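Local coordinates for DUF5624 domain-containing protein (Legionella pneumophila subsp. pneumophila, PDB 4JX2) that is of unknown function, a putative secreted protein that combines alpha helices with a small mixed beta sheet in an unusual arrangement, at residues 99-103 with 104-108; 231-234 with 235-238; 306-310 with 311-315. All blocks are in the same frame, centred on the assembly; numbering follows the deposited sequence.

Overall arrangement
Along the chain the three contacts come in series: interaction 1 at the end of strand 96-101, an outermost strand of the five-stranded mixed sheet, interaction 2 within helix 223-247, and interaction 3 in the loop between strand 296-298 and helix 315-339. The centres of interactions 1 and 2 lie 12 Å apart, and two side chains of the helix, Q237 and S238, bond to backbone oxygens of the 99-108 stretch. Interaction 3 is 20 Å from interaction 1, centre to centre, linked by a weak bond of K99 NZ to G309 O. Interactions 2 and 3, 30 Å apart by centres, do not touch. Residues 99-108 thus touch both helix 223-247 and, weakly, the 306-315 loop.

Interaction 1: residues 99-103 with 104-108; sequences KQLMR and TAPNS
T104 OG1 donates to R103 O at 2.7 Å, a bond that accompanies the turn between the two segments. Its approach is far from straight: the angle at the carbonyl oxygen is only 102°, and the donor is tilted from the carbonyl plane. A chi1 of 73° brings OG1 back toward the R103 carbonyl, while CG2 stands beside the backbone N. That methyl meets the R103 guanidinium obliquely, with T104 CG2 3.6 Å from R103 NH2; the same NH2 bonds to a triethylene glycol molecule, probably carried over from crystallisation. The turn itself comes from the T104 backbone, whose phi and psi are both positive, as the chain leaves edge strand 96-101 for the loop leading to helix 110-117. It brings the loop back over L101, the last residue of the strand. L101 CB lies 4.0 Å from A105 CB, and L101 CD1 reaches P106 CD at 3.8 Å, with leucine chain and proline ring crossing at about a right angle. The other branch faces the threonine, L101 CD2 being 4.0 Å from T104 OG1. Further on, S108 OG donates to A105 O at 2.6 Å from above the carbonyl plane, 38° out of it, and weakly accepts F110 N as helix 110-117 begins. The side chain of selenomethionine M102 starts away from 104-108 and packs on L242 and F262, its backbone oxygen bonded to S238 OG. N107 OD1 accepts T30 N of the second subunit.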
ATOM      1  N   LYS A  99       9.392  23.529  -2.347  1.00 40.68           N
ATOM      2  CA  LYS A  99       9.598  22.687  -1.166  1.00 39.82           C
ATOM      3  C   LYS A  99       8.618  23.195  -0.117  1.00 44.03           C
ATOM      4  O   LYS A  99       8.770  24.312   0.368  1.00 43.63           O
ATOM      5  CB  LYS A  99      11.061  22.700  -0.685  1.00 42.53           C
ATOM      6  CG  LYS A  99      11.312  21.887   0.587  1.00 53.65           C
ATOM      7  CD  LYS A  99      12.800  21.583   0.770  1.00 67.86           C
ATOM      8  CE  LYS A  99      13.408  22.263   1.969  1.00 86.53           C
ATOM      9  NZ  LYS A  99      14.823  21.845   2.187  1.00100.93           N
ATOM     10  N   GLN A 100       7.577  22.401   0.187  1.00 40.53           N
ATOM     11  CA  GLN A 100       6.544  22.795   1.143  1.00 39.66           C
ATOM     12  C   GLN A 100       6.106  21.629   2.038  1.00 42.74           C
ATOM     13  O   GLN A 100       5.806  20.560   1.536  1.00 42.61           O
ATOM     14  CB  GLN A 100       5.327  23.356   0.368  1.00 40.58           C
ATOM     15  CG  GLN A 100       4.134  23.802   1.217  1.00 45.46           C
ATOM     16  CD  GLN A 100       4.274  25.148   1.870  1.00 68.57           C
ATOM     17  OE1 GLN A 100       5.107  25.971   1.492  1.00 70.38           O
ATOM     18  NE2 GLN A 100       3.411  25.426   2.832  1.00 54.99           N
ATOM     19  N   LEU A 101       5.962  21.879   3.345  1.00 39.45           N
ATOM     20  CA  LEU A 101       5.440  20.907   4.292  1.00 38.23           C
ATOM     21  C   LEU A 101       3.898  20.837   4.204  1.00 44.82           C
ATOM     22  O   LEU A 101       3.215  21.855   4.342  1.00 45.02           O
ATOM     23  CB  LEU A 101       5.895  21.261   5.704  1.00 37.64           C
ATOM     24  CG  LEU A 101       7.270  20.730   6.066  1.00 40.44           C
ATOM     25  CD1 LEU A 101       7.928  21.605   7.078  1.00 39.70           C
ATOM     26  CD2 LEU A 101       7.186  19.289   6.544  1.00 39.40           C
HETATM   27  N   MSE A 102       3.360  19.627   3.968  1.00 42.13           N
HETATM   28  CA  MSE A 102       1.922  19.380   3.811  1.00 42.02           C
HETATM   29  C   MSE A 102       1.228  19.110   5.169  1.00 43.96           C
HETATM   30  O   MSE A 102      -0.005  19.064   5.259  1.00 41.03           O
HETATM   31  CB  MSE A 102       1.691  18.233   2.800  1.00 44.38           C
HETATM   32  CG  MSE A 102       1.963  18.655   1.368  1.00 53.75           C
HETATM   33 SE   MSE A 102       0.760  20.121   0.771  0.75 65.85          SE
HETATM   34  CE  MSE A 102       1.664  21.655   1.343  1.00 64.10           C
ATOM     35  N   ARG A 103       2.052  18.939   6.210  1.00 41.44           N
ATOM     36  CA  ARG A 103       1.719  18.699   7.620  1.00 40.64           C
ATOM     37  C   ARG A 103       2.954  19.039   8.438  1.00 46.31           C
ATOM     38  O   ARG A 103       4.066  18.919   7.926  1.00 45.69           O
ATOM     39  CB  ARG A 103       1.220  17.255   7.905  1.00 34.46           C
ATOM     40  CG  ARG A 103       2.147  16.146   7.434  1.00 42.98           C
ATOM     41  CD  ARG A 103       1.756  14.780   7.961  1.00 45.11           C
ATOM     42  NE  ARG A 103       2.282  14.549   9.303  1.00 49.38           N
ATOM     43  CZ  ARG A 103       1.525  14.416  10.386  1.00 65.87           C
ATOM     44  NH1 ARG A 103       0.195  14.470  10.291  1.00 54.88           N
ATOM     45  NH2 ARG A 103       2.083  14.221  11.567  1.00 47.34           N
ATOM     46  N   THR A 104       2.757  19.496   9.682  1.00 45.02           N
ATOM     47  CA  THR A 104       3.803  19.845  10.657  1.00 46.76           C
ATOM     48  C   THR A 104       4.674  21.035  10.174  1.00 54.33           C
ATOM     49  O   THR A 104       5.870  21.109  10.501  1.00 55.07           O
ATOM     50  CB  THR A 104       4.674  18.604  11.074  1.00 51.37           C
ATOM     51  OG1 THR A 104       5.567  18.221  10.009  1.00 46.75           O
ATOM     52  CG2 THR A 104       3.834  17.422  11.574  1.00 44.60           C
ATOM     53  N   ALA A 105       4.070  21.974   9.418  1.00 52.24           N
ATOM     54  CA  ALA A 105       4.775  23.193   8.998  1.00 52.72           C
ATOM     55  C   ALA A 105       4.982  24.061  10.238  1.00 56.83           C
ATOM     56  O   ALA A 105       4.011  24.337  10.946  1.00 56.02           O
ATOM     57  CB  ALA A 105       3.985  23.946   7.940  1.00 53.14           C
ATOM     58  N   PRO A 106       6.231  24.421  10.592  1.00 54.01           N
ATOM     59  CA  PRO A 106       6.428  25.216  11.815  1.00 53.70           C
ATOM     60  C   PRO A 106       5.656  26.529  11.789  1.00 54.76           C
ATOM     61  O   PRO A 106       5.564  27.164  10.744  1.00 54.82           O
ATOM     62  CB  PRO A 106       7.944  25.465  11.844  1.00 56.46           C
ATOM     63  CG  PRO A 106       8.401  25.237  10.437  1.00 61.44           C
ATOM     64  CD  PRO A 106       7.510  24.159   9.904  1.00 56.04           C
ATOM     65  N   ASN A 107       5.049  26.878  12.929  1.00 49.37           N
ATOM     66  CA  ASN A 107       4.336  28.124  13.205  1.00 48.99           C
ATOM     67  C   ASN A 107       3.373  28.484  12.077  1.00 50.78           C
ATOM     68  O   ASN A 107       3.413  29.592  11.538  1.00 51.27           O
ATOM     69  CB  ASN A 107       5.357  29.258  13.453  1.00 50.50           C
ATOM     70  CG  ASN A 107       6.572  28.825  14.235  1.00 59.49           C
ATOM     71  OD1 ASN A 107       6.495  28.533  15.418  1.00 53.45           O
ATOM     72  ND2 ASN A 107       7.695  28.667  13.564  1.00 48.89           N
ATOM     73  N   SER A 108       2.500  27.544  11.736  1.00 45.36           N
ATOM     74  CA  SER A 108       1.565  27.670  10.617  1.00 44.17           C
ATOM     75  C   SER A 108       0.089  27.519  11.023  1.00 46.70           C
ATOM     76  O   SER A 108      -0.800  27.636  10.171  1.00 46.46           O
ATOM     77  CB  SER A 108       1.894  26.600   9.580  1.00 45.06           C
ATOM     78  OG  SER A 108       1.699  25.310  10.133  1.00 50.11           O
TER

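Interaction 2: residues 231-234 with 235-238; sequences FMLT and ALQS
The carbonyl plane of F231 is met near its edge by A235 N, which donates to F231 O at 3.0 Å from a position tilted 17° from that plane; no ring or side-chain amide stacks across the contact. The F231 side chain leaves the backbone away from 235-238. The next three residues repeat the bond one step at a time. L236 N donates to M232 O at 3.0 Å, Q237 N to L233 O at 2.9 Å, and S238 N to T234 O at 3.1 Å. This unbroken i to i+4 ladder is the signature of an alpha helix, here the interior of helix 223-247. Its third rung is the most bent, with an N-H...O angle of 151° against 168° for the fourth. Side chains add little between the two segments themselves. The closest apolar approach joins L233 CD2 and L236 CD2, at 4.5 Å, on a buried flank. T234 turns its hydroxyl back along the helix: a chi1 of -62° sets OG1 beside its own backbone N, anti to the carbonyl carbon, and there it bonds to T230 O. CB of A235, by contrast, rests over the preceding turn, 3.6 Å from F231 O. The Q237 chain, bent at chi2, carries its amide away from 231-234, where NE2 donates to both S108 O and N167 O. Around the helix, the F231 ring and selenomethionine M232 pack on helices 366-378 and 386-398, whereas L233 and T234 lean on M113 of helix 110-117.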
ATOM      1  N   PHE A 231     -10.246  20.150  12.285  1.00 31.88           N
ATOM      2  CA  PHE A 231      -9.690  19.355  11.188  1.00 31.93           C
ATOM      3  C   PHE A 231      -9.849  20.113   9.851  1.00 35.23           C
ATOM      4  O   PHE A 231      -8.911  20.168   9.041  1.00 34.51           O
ATOM      5  CB  PHE A 231     -10.356  17.960  11.107  1.00 33.69           C
ATOM      6  CG  PHE A 231      -9.849  16.923  12.084  1.00 35.94           C
ATOM      7  CD1 PHE A 231      -8.489  16.743  12.290  1.00 39.67           C
ATOM      8  CD2 PHE A 231     -10.733  16.075  12.748  1.00 39.08           C
ATOM      9  CE1 PHE A 231      -8.022  15.753  13.172  1.00 40.58           C
ATOM     10  CE2 PHE A 231     -10.268  15.114  13.662  1.00 41.20           C
ATOM     11  CZ  PHE A 231      -8.915  14.945  13.849  1.00 39.19           C
HETATM   12  N   MSE A 232     -11.040  20.712   9.648  1.00 29.71           N
HETATM   13  CA  MSE A 232     -11.377  21.528   8.485  1.00 28.26           C
HETATM   14  C   MSE A 232     -10.404  22.699   8.316  1.00 35.36           C
HETATM   15  O   MSE A 232     -10.002  22.997   7.196  1.00 36.85           O
HETATM   16  CB  MSE A 232     -12.803  22.092   8.619  1.00 29.09           C
HETATM   17  CG  MSE A 232     -13.887  21.115   8.284  1.00 33.88           C
HETATM   18 SE   MSE A 232     -14.013  20.650   6.409  0.75 39.30          SE
HETATM   19  CE  MSE A 232     -15.511  19.392   6.454  1.00 34.72           C
ATOM     20  N   LEU A 233     -10.043  23.372   9.412  1.00 32.31           N
ATOM     21  CA  LEU A 233      -9.180  24.551   9.338  1.00 33.08           C
ATOM     22  C   LEU A 233      -7.769  24.174   9.025  1.00 37.00           C
ATOM     23  O   LEU A 233      -7.082  24.914   8.327  1.00 39.40           O
ATOM     24  CB  LEU A 233      -9.243  25.387  10.620  1.00 33.38           C
ATOM     25  CG  LEU A 233     -10.600  26.067  10.929  1.00 36.60           C
ATOM     26  CD1 LEU A 233     -10.599  26.583  12.327  1.00 36.40           C
ATOM     27  CD2 LEU A 233     -10.914  27.191   9.945  1.00 36.42           C
ATOM     28  N   THR A 234      -7.353  23.010   9.510  1.00 31.07           N
ATOM     29  CA  THR A 234      -6.035  22.428   9.293  1.00 30.13           C
ATOM     30  C   THR A 234      -5.907  22.083   7.807  1.00 35.45           C
ATOM     31  O   THR A 234      -4.903  22.467   7.208  1.00 37.34           O
ATOM     32  CB  THR A 234      -5.829  21.223  10.228  1.00 32.70           C
ATOM     33  OG1 THR A 234      -5.896  21.650  11.596  1.00 37.20           O
ATOM     34  CG2 THR A 234      -4.517  20.555  10.017  1.00 25.82           C
ATOM     35  N   ALA A 235      -6.923  21.396   7.206  1.00 30.12           N
ATOM     36  CA  ALA A 235      -6.958  21.042   5.778  1.00 28.91           C
ATOM     37  C   ALA A 235      -6.900  22.306   4.915  1.00 33.76           C
ATOM     38  O   ALA A 235      -6.076  22.395   4.001  1.00 33.66           O
ATOM     39  CB  ALA A 235      -8.231  20.263   5.462  1.00 29.15           C
ATOM     40  N   LEU A 236      -7.762  23.292   5.243  1.00 29.88           N
ATOM     41  CA  LEU A 236      -7.864  24.567   4.562  1.00 29.67           C
ATOM     42  C   LEU A 236      -6.519  25.304   4.575  1.00 36.02           C
ATOM     43  O   LEU A 236      -6.108  25.778   3.524  1.00 37.29           O
ATOM     44  CB  LEU A 236      -8.974  25.424   5.204  1.00 29.10           C
ATOM     45  CG  LEU A 236      -9.171  26.870   4.706  1.00 33.50           C
ATOM     46  CD1 LEU A 236      -9.462  26.928   3.191  1.00 33.04           C
ATOM     47  CD2 LEU A 236     -10.278  27.580   5.511  1.00 34.47           C
ATOM     48  N   GLN A 237      -5.829  25.361   5.727  1.00 32.65           N
ATOM     49  CA  GLN A 237      -4.569  26.084   5.852  1.00 33.45           C
ATOM     50  C   GLN A 237      -3.475  25.447   5.008  1.00 39.54           C
ATOM     51  O   GLN A 237      -2.807  26.142   4.232  1.00 41.54           O
ATOM     52  CB  GLN A 237      -4.135  26.209   7.326  1.00 34.24           C
ATOM     53  CG  GLN A 237      -2.742  26.830   7.582  1.00 33.12           C
ATOM     54  CD  GLN A 237      -2.501  28.260   7.145  1.00 53.72           C
ATOM     55  OE1 GLN A 237      -3.198  28.822   6.306  1.00 49.10           O
ATOM     56  NE2 GLN A 237      -1.479  28.889   7.712  1.00 47.52           N
ATOM     57  N   SER A 238      -3.326  24.136   5.144  1.00 34.58           N
ATOM     58  CA  SER A 238      -2.335  23.310   4.466  1.00 34.26           C
ATOM     59  C   SER A 238      -2.504  23.401   2.932  1.00 37.26           C
ATOM     60  O   SER A 238      -1.519  23.635   2.210  1.00 37.69           O
ATOM     61  CB  SER A 238      -2.459  21.874   4.976  1.00 36.95           C
ATOM     62  OG  SER A 238      -1.706  20.943   4.220  1.00 52.01           O
TER

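Interaction 3: residues 306-310 with 311-315; sequences PSLGA and QELTQ. With SO4 (sulfate ion), chain E.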
ATOM      1  N   PRO A 306      19.534  10.948  -0.749  1.00 45.36           N
ATOM      2  CA  PRO A 306      20.277  11.972   0.022  1.00 45.01           C
ATOM      3  C   PRO A 306      20.124  13.404  -0.460  1.00 48.95           C
ATOM      4  O   PRO A 306      20.000  14.280   0.393  1.00 48.30           O
ATOM      5  CB  PRO A 306      21.738  11.528  -0.086  1.00 47.63           C
ATOM      6  CG  PRO A 306      21.675  10.076  -0.411  1.00 52.21           C
ATOM      7  CD  PRO A 306      20.444   9.890  -1.250  1.00 47.36           C
ATOM      8  N   SER A 307      20.121  13.658  -1.795  1.00 45.83           N
ATOM      9  CA  SER A 307      19.999  15.027  -2.313  1.00 45.06           C
ATOM     10  C   SER A 307      18.527  15.522  -2.401  1.00 49.00           C
ATOM     11  O   SER A 307      18.273  16.574  -2.984  1.00 49.20           O
ATOM     12  CB  SER A 307      20.701  15.171  -3.655  1.00 47.58           C
ATOM     13  OG  SER A 307      19.996  14.537  -4.707  1.00 58.73           O
ATOM     14  N   LEU A 308      17.578  14.809  -1.777  1.00 45.86           N
ATOM     15  CA  LEU A 308      16.174  15.237  -1.742  1.00 45.01           C
ATOM     16  C   LEU A 308      16.068  16.472  -0.857  1.00 51.49           C
ATOM     17  O   LEU A 308      16.532  16.446   0.285  1.00 52.05           O
ATOM     18  CB  LEU A 308      15.267  14.106  -1.229  1.00 43.23           C
ATOM     19  CG  LEU A 308      13.754  14.317  -1.315  1.00 45.89           C
ATOM     20  CD1 LEU A 308      13.268  14.333  -2.758  1.00 46.04           C
ATOM     21  CD2 LEU A 308      13.032  13.242  -0.558  1.00 43.88           C
ATOM     22  N   GLY A 309      15.545  17.558  -1.417  1.00 48.59           N
ATOM     23  CA  GLY A 309      15.413  18.811  -0.686  1.00 48.85           C
ATOM     24  C   GLY A 309      16.484  19.825  -1.018  1.00 54.56           C
ATOM     25  O   GLY A 309      16.312  21.008  -0.712  1.00 56.67           O
ATOM     26  N   ALA A 310      17.592  19.379  -1.659  1.00 48.97           N
ATOM     27  CA  ALA A 310      18.679  20.251  -2.103  1.00 48.35           C
ATOM     28  C   ALA A 310      18.211  21.099  -3.296  1.00 52.14           C
ATOM     29  O   ALA A 310      17.215  20.749  -3.947  1.00 49.88           O
ATOM     30  CB  ALA A 310      19.902  19.423  -2.484  1.00 49.32           C
ATOM     31  N   GLN A 311      18.929  22.205  -3.591  1.00 50.50           N
ATOM     32  CA  GLN A 311      18.586  23.069  -4.713  1.00 51.35           C
ATOM     33  C   GLN A 311      18.678  22.271  -6.023  1.00 58.08           C
ATOM     34  O   GLN A 311      17.854  22.461  -6.930  1.00 58.97           O
ATOM     35  CB  GLN A 311      19.472  24.327  -4.733  1.00 54.30           C
ATOM     36  CG  GLN A 311      19.000  25.444  -5.693  1.00 75.34           C
ATOM     37  CD  GLN A 311      17.499  25.706  -5.718  1.00 98.48           C
ATOM     38  OE1 GLN A 311      16.843  25.887  -4.678  1.00 92.29           O
ATOM     39  NE2 GLN A 311      16.927  25.745  -6.921  1.00 90.32           N
ATOM     40  N   GLU A 312      19.632  21.329  -6.076  1.00 54.20           N
ATOM     41  CA  GLU A 312      19.826  20.455  -7.214  1.00 53.87           C
ATOM     42  C   GLU A 312      19.841  18.993  -6.766  1.00 57.54           C
ATOM     43  O   GLU A 312      20.605  18.612  -5.865  1.00 58.79           O
ATOM     44  CB  GLU A 312      21.131  20.811  -7.944  1.00 57.03           C
ATOM     45  CG  GLU A 312      21.291  20.110  -9.277  1.00 68.64           C
ATOM     46  CD  GLU A 312      22.663  20.233  -9.907  1.00 91.20           C
ATOM     47  OE1 GLU A 312      23.632  19.664  -9.353  1.00 73.56           O
ATOM     48  OE2 GLU A 312      22.752  20.836 -10.999  1.00 95.46           O
ATOM     49  N   LEU A 313      19.012  18.176  -7.418  1.00 50.95           N
ATOM     50  CA  LEU A 313      18.959  16.726  -7.205  1.00 49.27           C
ATOM     51  C   LEU A 313      20.157  16.136  -7.963  1.00 55.29           C
ATOM     52  O   LEU A 313      20.467  16.626  -9.054  1.00 56.27           O
ATOM     53  CB  LEU A 313      17.609  16.214  -7.776  1.00 47.36           C
ATOM     54  CG  LEU A 313      16.743  15.194  -7.009  1.00 48.83           C
ATOM     55  CD1 LEU A 313      16.512  15.579  -5.572  1.00 47.43           C
ATOM     56  CD2 LEU A 313      15.389  15.043  -7.675  1.00 47.23           C
ATOM     57  N   THR A 314      20.867  15.141  -7.412  1.00 51.59           N
ATOM     58  CA  THR A 314      22.004  14.565  -8.164  1.00 52.15           C
ATOM     59  C   THR A 314      21.448  13.812  -9.369  1.00 57.00           C
ATOM     60  O   THR A 314      20.285  13.415  -9.339  1.00 57.11           O
ATOM     61  CB  THR A 314      22.887  13.652  -7.282  1.00 51.76           C
ATOM     62  OG1 THR A 314      22.176  12.461  -6.928  1.00 55.15           O
ATOM     63  CG2 THR A 314      23.415  14.348  -6.051  1.00 41.97           C
ATOM     64  N   GLN A 315      22.248  13.594 -10.410  1.00 54.96           N
ATOM     65  CA  GLN A 315      21.752  12.877 -11.587  1.00 54.81           C
ATOM     66  C   GLN A 315      21.282  11.466 -11.190  1.00 56.99           C
ATOM     67  O   GLN A 315      20.215  11.045 -11.641  1.00 56.34           O
ATOM     68  CB  GLN A 315      22.791  12.846 -12.721  1.00 58.18           C
ATOM     69  CG  GLN A 315      22.195  12.517 -14.105  1.00 85.14           C
ATOM     70  CD  GLN A 315      21.278  13.588 -14.672  1.00112.06           C
ATOM     71  OE1 GLN A 315      21.700  14.708 -14.976  1.00113.96           O
ATOM     72  NE2 GLN A 315      20.005  13.255 -14.857  1.00 99.91           N
TER
HETATM   73  S   SO4 E 503      25.704  15.115 -10.037  1.00128.46           S
HETATM   74  O1  SO4 E 503      26.613  15.342 -11.164  1.00128.62           O
HETATM   75  O2  SO4 E 503      25.229  13.723 -10.074  1.00128.31           O
HETATM   76  O3  SO4 E 503      26.394  15.376  -8.766  1.00127.64           O
HETATM   77  O4  SO4 E 503      24.571  16.032 -10.149  1.00128.91           O
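Residues 307-310 make a type II beta turn, closed by A310 N donating to S307 O at 3.2 Å. G309, third in the turn, has phi of 101°, the positive value a type II turn needs there and one that glycine adopts readily. The chain then reverses through Q311 and E312, bringing L313 and T314 back alongside S307. There T314 N donates to S307 OG at 2.9 Å in a nearly straight bond, 166° at the hydrogen. A chi1 of 73° turns the serine OG toward T314 N; the hydroxyl is also bonded to D317 OD2. T314 is the N-cap of helix 315-339, its OG1 accepting D317 N, so S307 and T314 both tie the loop to the first turn of that helix. L313 comes in beside the serine, with L313 CD1 3.7 Å from S307 OG and 4.5 Å from L308 CD1, while T314 CG2 lies 3.7 Å from S307 CB. At the helix start a sulfate, probably from the crystallisation liquor, takes Q315 N on its O2 at 3.0 Å and more weakly on O4; the partial positive charge of a helix N-terminus would favour an anion here. Y90 OH, from strand 86-90, bonds both G309 N and A310 O. Through their backbones Q311 bonds L96 at the start of strand 96-101 and L313 bonds R94 just before it, and L308 touches Y88, L81 and I83 of the sheet and Y321 of helix 315-339.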